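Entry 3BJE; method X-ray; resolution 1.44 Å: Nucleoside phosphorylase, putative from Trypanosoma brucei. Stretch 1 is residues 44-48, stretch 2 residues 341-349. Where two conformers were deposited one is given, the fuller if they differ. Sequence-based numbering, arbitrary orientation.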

ATOM      1  N   ASP A  44     -18.973   6.575  14.572  1.00 18.56           N
ATOM      2  CA  ASP A  44     -17.826   7.276  15.174  1.00 18.79           C
ATOM      3  C   ASP A  44     -16.745   6.313  15.658  1.00 18.60           C
ATOM      4  O   ASP A  44     -15.588   6.707  15.822  1.00 18.09           O
ATOM      5  CB  ASP A  44     -18.267   8.117  16.375  1.00 17.79           C
ATOM      6  CG  ASP A  44     -19.133   9.297  15.995  1.00 17.66           C
ATOM      7  OD1 ASP A  44     -19.196   9.661  14.812  1.00 21.37           O
ATOM      8  OD2 ASP A  44     -19.760   9.872  16.908  1.00 20.36           O
ATOM      9  N   ARG A  45     -17.147   5.069  15.895  1.00 18.92           N
ATOM     10  CA  ARG A  45     -16.254   4.037  16.392  0.60 18.59           C
ATOM     11  C   ARG A  45     -15.994   3.027  15.277  1.00 18.59           C
ATOM     12  O   ARG A  45     -16.927   2.418  14.760  1.00 18.99           O
ATOM     13  CB  ARG A  45     -16.861   3.342  17.613  0.60 19.24           C
ATOM     14  CG  ARG A  45     -16.853   4.186  18.874  0.60 19.97           C
ATOM     15  CD  ARG A  45     -17.419   3.409  20.053  0.60 19.86           C
ATOM     16  NE  ARG A  45     -17.359   4.165  21.308  0.60 21.42           N
ATOM     17  CZ  ARG A  45     -18.198   5.143  21.640  0.60 21.53           C
ATOM     18  NH1 ARG A  45     -18.051   5.758  22.806  0.60 27.18           N
ATOM     19  NH2 ARG A  45     -19.177   5.518  20.822  0.60 20.67           N
ATOM     20  N   ILE A  46     -14.721   2.855  14.936  1.00 18.18           N
ATOM     21  CA  ILE A  46     -14.297   2.092  13.767  1.00 19.08           C
ATOM     22  C   ILE A  46     -13.192   1.104  14.083  1.00 16.51           C
ATOM     23  O   ILE A  46     -12.239   1.431  14.772  1.00 18.96           O
ATOM     24  CB  ILE A  46     -13.765   3.065  12.664  1.00 19.20           C
ATOM     25  CG1 ILE A  46     -14.860   4.067  12.276  1.00 20.70           C
ATOM     26  CG2 ILE A  46     -13.262   2.302  11.426  1.00 20.25           C
ATOM     27  CD1 ILE A  46     -14.402   5.256  11.395  1.00 19.95           C
ATOM     28  N   ILE A  47     -13.348  -0.123  13.585  1.00 17.82           N
ATOM     29  CA  ILE A  47     -12.265  -1.087  13.572  1.00 17.49           C
ATOM     30  C   ILE A  47     -11.714  -1.192  12.160  1.00 18.09           C
ATOM     31  O   ILE A  47     -12.483  -1.384  11.234  1.00 19.92           O
ATOM     32  CB  ILE A  47     -12.722  -2.475  14.002  1.00 21.34           C
ATOM     33  CG1 ILE A  47     -13.250  -2.434  15.422  1.00 24.34           C
ATOM     34  CG2 ILE A  47     -11.548  -3.451  13.924  1.00 20.14           C
ATOM     35  CD1 ILE A  47     -13.827  -3.745  15.896  1.00 27.68           C
ATOM     36  N   PHE A  48     -10.393  -1.046  12.018  1.00 18.27           N
ATOM     37  CA  PHE A  48      -9.692  -1.279  10.754  1.00 17.96           C
ATOM     38  C   PHE A  48      -9.142  -2.698  10.759  1.00 18.45           C
ATOM     39  O   PHE A  48      -8.548  -3.158  11.745  1.00 20.41           O
ATOM     40  CB  PHE A  48      -8.495  -0.350  10.598  1.00 17.21           C
ATOM     41  CG  PHE A  48      -8.800   1.052  10.158  1.00 19.87           C
ATOM     42  CD1 PHE A  48      -9.997   1.433   9.579  1.00 22.15           C
ATOM     43  CD2 PHE A  48      -7.790   1.985  10.258  1.00 20.27           C
ATOM     44  CE1 PHE A  48     -10.177   2.745   9.163  1.00 23.94           C
ATOM     45  CE2 PHE A  48      -7.970   3.280   9.843  1.00 20.13           C
ATOM     46  CZ  PHE A  48      -9.162   3.660   9.298  1.00 21.82           C
TER
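Stretch 2 341-349: IILEALVSA

Stretch 2 is the C-terminal end of the chain. It enters as a helix that begins earlier in the sequence, and it packs on residues 45-48, the start of a strand that continues later in the chain. Helix and strand run nearly antiparallel, with 151° between their N-to-C directions, and their axes approach to 8.8 Å. The start of stretch 2 therefore lies toward Ile-47, and its end reaches Arg-45.

Ile-341 makes no contact with the strand. Ile-342 points its CA-to-CB bond toward the strand, but the end of its side chain leads away. Its CG2 lies 4.0 Å from CD1 of Ile-47. Leu-343 starts sideways, and its end comes nearer: CD2 is 3.6 Å from the same CD1 of Ile-47. Glu-344 and Ala-345 stay out of reach. Helical hydrogen bonds hold this part in shape, among them Leu-346 N to Ile-342 O at 2.8 Å.

Leu-346 is the main helix residue in the contact. It points toward the strand with chi1 t and chi2 p. Its CD2 lies 3.6 Å from CG1 of Ile-47 and 3.9 Å from the backbone N of Ile-46, whose own CA-to-CB bond points away. Its CG is 3.8 Å from CB of Arg-45, and these two residues have the nearest CA atoms, 6.7 Å apart. The carbonyl O of Leu-346 accepts a weak hydrogen bond from Arg-45 NE at 3.1 Å; the N-H...O angle is only 129°.

Val-347 points sideways, and its CA is 3.8 Å from Arg-45 NE. Ser-348 points away from the strand. Ala-349 ends the chain with a free carboxylate. Its OXT forms a salt bridge with Arg-45 NH1 at 3.4 Å, including a weak hydrogen bond. Both oxygen partners, Leu-346 O and Ala-349 OXT, lie at the edge of the guanidinium, where its N-H groups point.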

ATOM      1  N   ILE A 341     -12.291  -8.791  22.342  1.00 23.29           N
ATOM      2  CA  ILE A 341     -11.518  -7.857  23.152  1.00 23.76           C
ATOM      3  C   ILE A 341     -11.524  -6.446  22.536  1.00 21.86           C
ATOM      4  O   ILE A 341     -11.698  -5.458  23.252  1.00 24.33           O
ATOM      5  CB  ILE A 341     -10.057  -8.364  23.330  1.00 24.28           C
ATOM      6  CG1 ILE A 341     -10.022  -9.518  24.336  1.00 23.48           C
ATOM      7  CG2 ILE A 341      -9.119  -7.237  23.745  1.00 21.52           C
ATOM      8  CD1 ILE A 341      -8.753 -10.352  24.284  1.00 22.16           C
ATOM      9  N   ILE A 342     -11.299  -6.358  21.227  1.00 20.56           N
ATOM     10  CA  ILE A 342     -11.255  -5.049  20.558  1.00 22.26           C
ATOM     11  C   ILE A 342     -12.634  -4.378  20.483  1.00 23.37           C
ATOM     12  O   ILE A 342     -12.731  -3.161  20.630  1.00 22.69           O
ATOM     13  CB  ILE A 342     -10.594  -5.139  19.163  1.00 22.41           C
ATOM     14  CG1 ILE A 342      -9.122  -5.534  19.314  1.00 23.35           C
ATOM     15  CG2 ILE A 342     -10.698  -3.799  18.431  1.00 22.77           C
ATOM     16  CD1 ILE A 342      -8.324  -4.539  20.128  1.00 23.75           C
ATOM     17  N   LEU A 343     -13.694  -5.157  20.274  1.00 22.55           N
ATOM     18  CA  LEU A 343     -15.050  -4.594  20.300  1.00 23.01           C
ATOM     19  C   LEU A 343     -15.342  -4.031  21.687  1.00 22.65           C
ATOM     20  O   LEU A 343     -15.881  -2.922  21.827  1.00 23.61           O
ATOM     21  CB  LEU A 343     -16.086  -5.640  19.886  1.00 22.18           C
ATOM     22  CG  LEU A 343     -16.156  -5.903  18.371  1.00 23.49           C
ATOM     23  CD1 LEU A 343     -16.914  -7.197  18.038  1.00 23.93           C
ATOM     24  CD2 LEU A 343     -16.771  -4.718  17.626  1.00 25.85           C
ATOM     25  N   GLU A 344     -14.977  -4.788  22.722  1.00 21.99           N
ATOM     26  CA  GLU A 344     -15.160  -4.329  24.090  1.00 22.56           C
ATOM     27  C   GLU A 344     -14.393  -3.036  24.332  1.00 21.77           C
ATOM     28  O   GLU A 344     -14.921  -2.098  24.922  1.00 22.30           O
ATOM     29  CB  GLU A 344     -14.719  -5.386  25.095  1.00 25.09           C
ATOM     30  CG  GLU A 344     -15.639  -6.604  25.139  1.00 25.38           C
ATOM     31  CD  GLU A 344     -16.963  -6.356  25.847  1.00 28.79           C
ATOM     32  OE1 GLU A 344     -17.011  -5.522  26.776  1.00 32.55           O
ATOM     33  OE2 GLU A 344     -17.949  -7.019  25.473  1.00 29.23           O
ATOM     34  N   ALA A 345     -13.143  -2.991  23.882  1.00 23.20           N
ATOM     35  CA  ALA A 345     -12.302  -1.824  24.121  1.00 21.31           C
ATOM     36  C   ALA A 345     -12.860  -0.616  23.394  1.00 22.96           C
ATOM     37  O   ALA A 345     -12.870   0.490  23.926  1.00 21.53           O
ATOM     38  CB  ALA A 345     -10.837  -2.100  23.680  1.00 22.65           C
ATOM     39  N   LEU A 346     -13.345  -0.857  22.182  1.00 22.46           N
ATOM     40  CA  LEU A 346     -13.816   0.196  21.312  1.00 21.63           C
ATOM     41  C   LEU A 346     -15.054   0.888  21.892  1.00 22.71           C
ATOM     42  O   LEU A 346     -15.113   2.112  21.936  1.00 21.82           O
ATOM     43  CB  LEU A 346     -14.131  -0.386  19.935  1.00 22.49           C
ATOM     44  CG  LEU A 346     -14.510   0.632  18.863  1.00 24.04           C
ATOM     45  CD1 LEU A 346     -13.375   1.640  18.620  1.00 21.34           C
ATOM     46  CD2 LEU A 346     -14.899  -0.055  17.545  1.00 23.42           C
ATOM     47  N   VAL A 347     -16.030   0.113  22.356  1.00 21.75           N
ATOM     48  CA  VAL A 347     -17.260   0.712  22.901  1.00 22.07           C
ATOM     49  C   VAL A 347     -17.074   1.283  24.301  1.00 22.71           C
ATOM     50  O   VAL A 347     -17.924   2.033  24.776  1.00 23.94           O
ATOM     51  CB  VAL A 347     -18.454  -0.269  22.891  1.00 22.39           C
ATOM     52  CG1 VAL A 347     -18.684  -0.819  21.493  1.00 21.13           C
ATOM     53  CG2 VAL A 347     -18.268  -1.408  23.908  1.00 20.57           C
ATOM     54  N   SER A 348     -15.977   0.941  24.963  1.00 22.60           N
ATOM     55  CA  SER A 348     -15.693   1.501  26.278  1.00 24.92           C
ATOM     56  C   SER A 348     -14.743   2.702  26.224  1.00 26.38           C
ATOM     57  O   SER A 348     -14.546   3.382  27.239  1.00 25.32           O
ATOM     58  CB  SER A 348     -15.145   0.420  27.196  1.00 25.11           C
ATOM     59  OG  SER A 348     -13.933  -0.094  26.723  1.00 31.25           O
ATOM     60  N   ALA A 349     -14.177   2.973  25.042  1.00 24.66           N
ATOM     61  CA  ALA A 349     -13.262   4.090  24.866  1.00 25.88           C
ATOM     62  C   ALA A 349     -14.002   5.409  24.965  1.00 26.32           C
ATOM     63  O   ALA A 349     -13.431   6.415  25.360  1.00 28.25           O
ATOM     64  CB  ALA A 349     -12.562   3.993  23.516  1.00 25.19           C
ATOM     65  OXT ALA A 349     -15.184   5.513  24.639  1.00 26.84           O
TER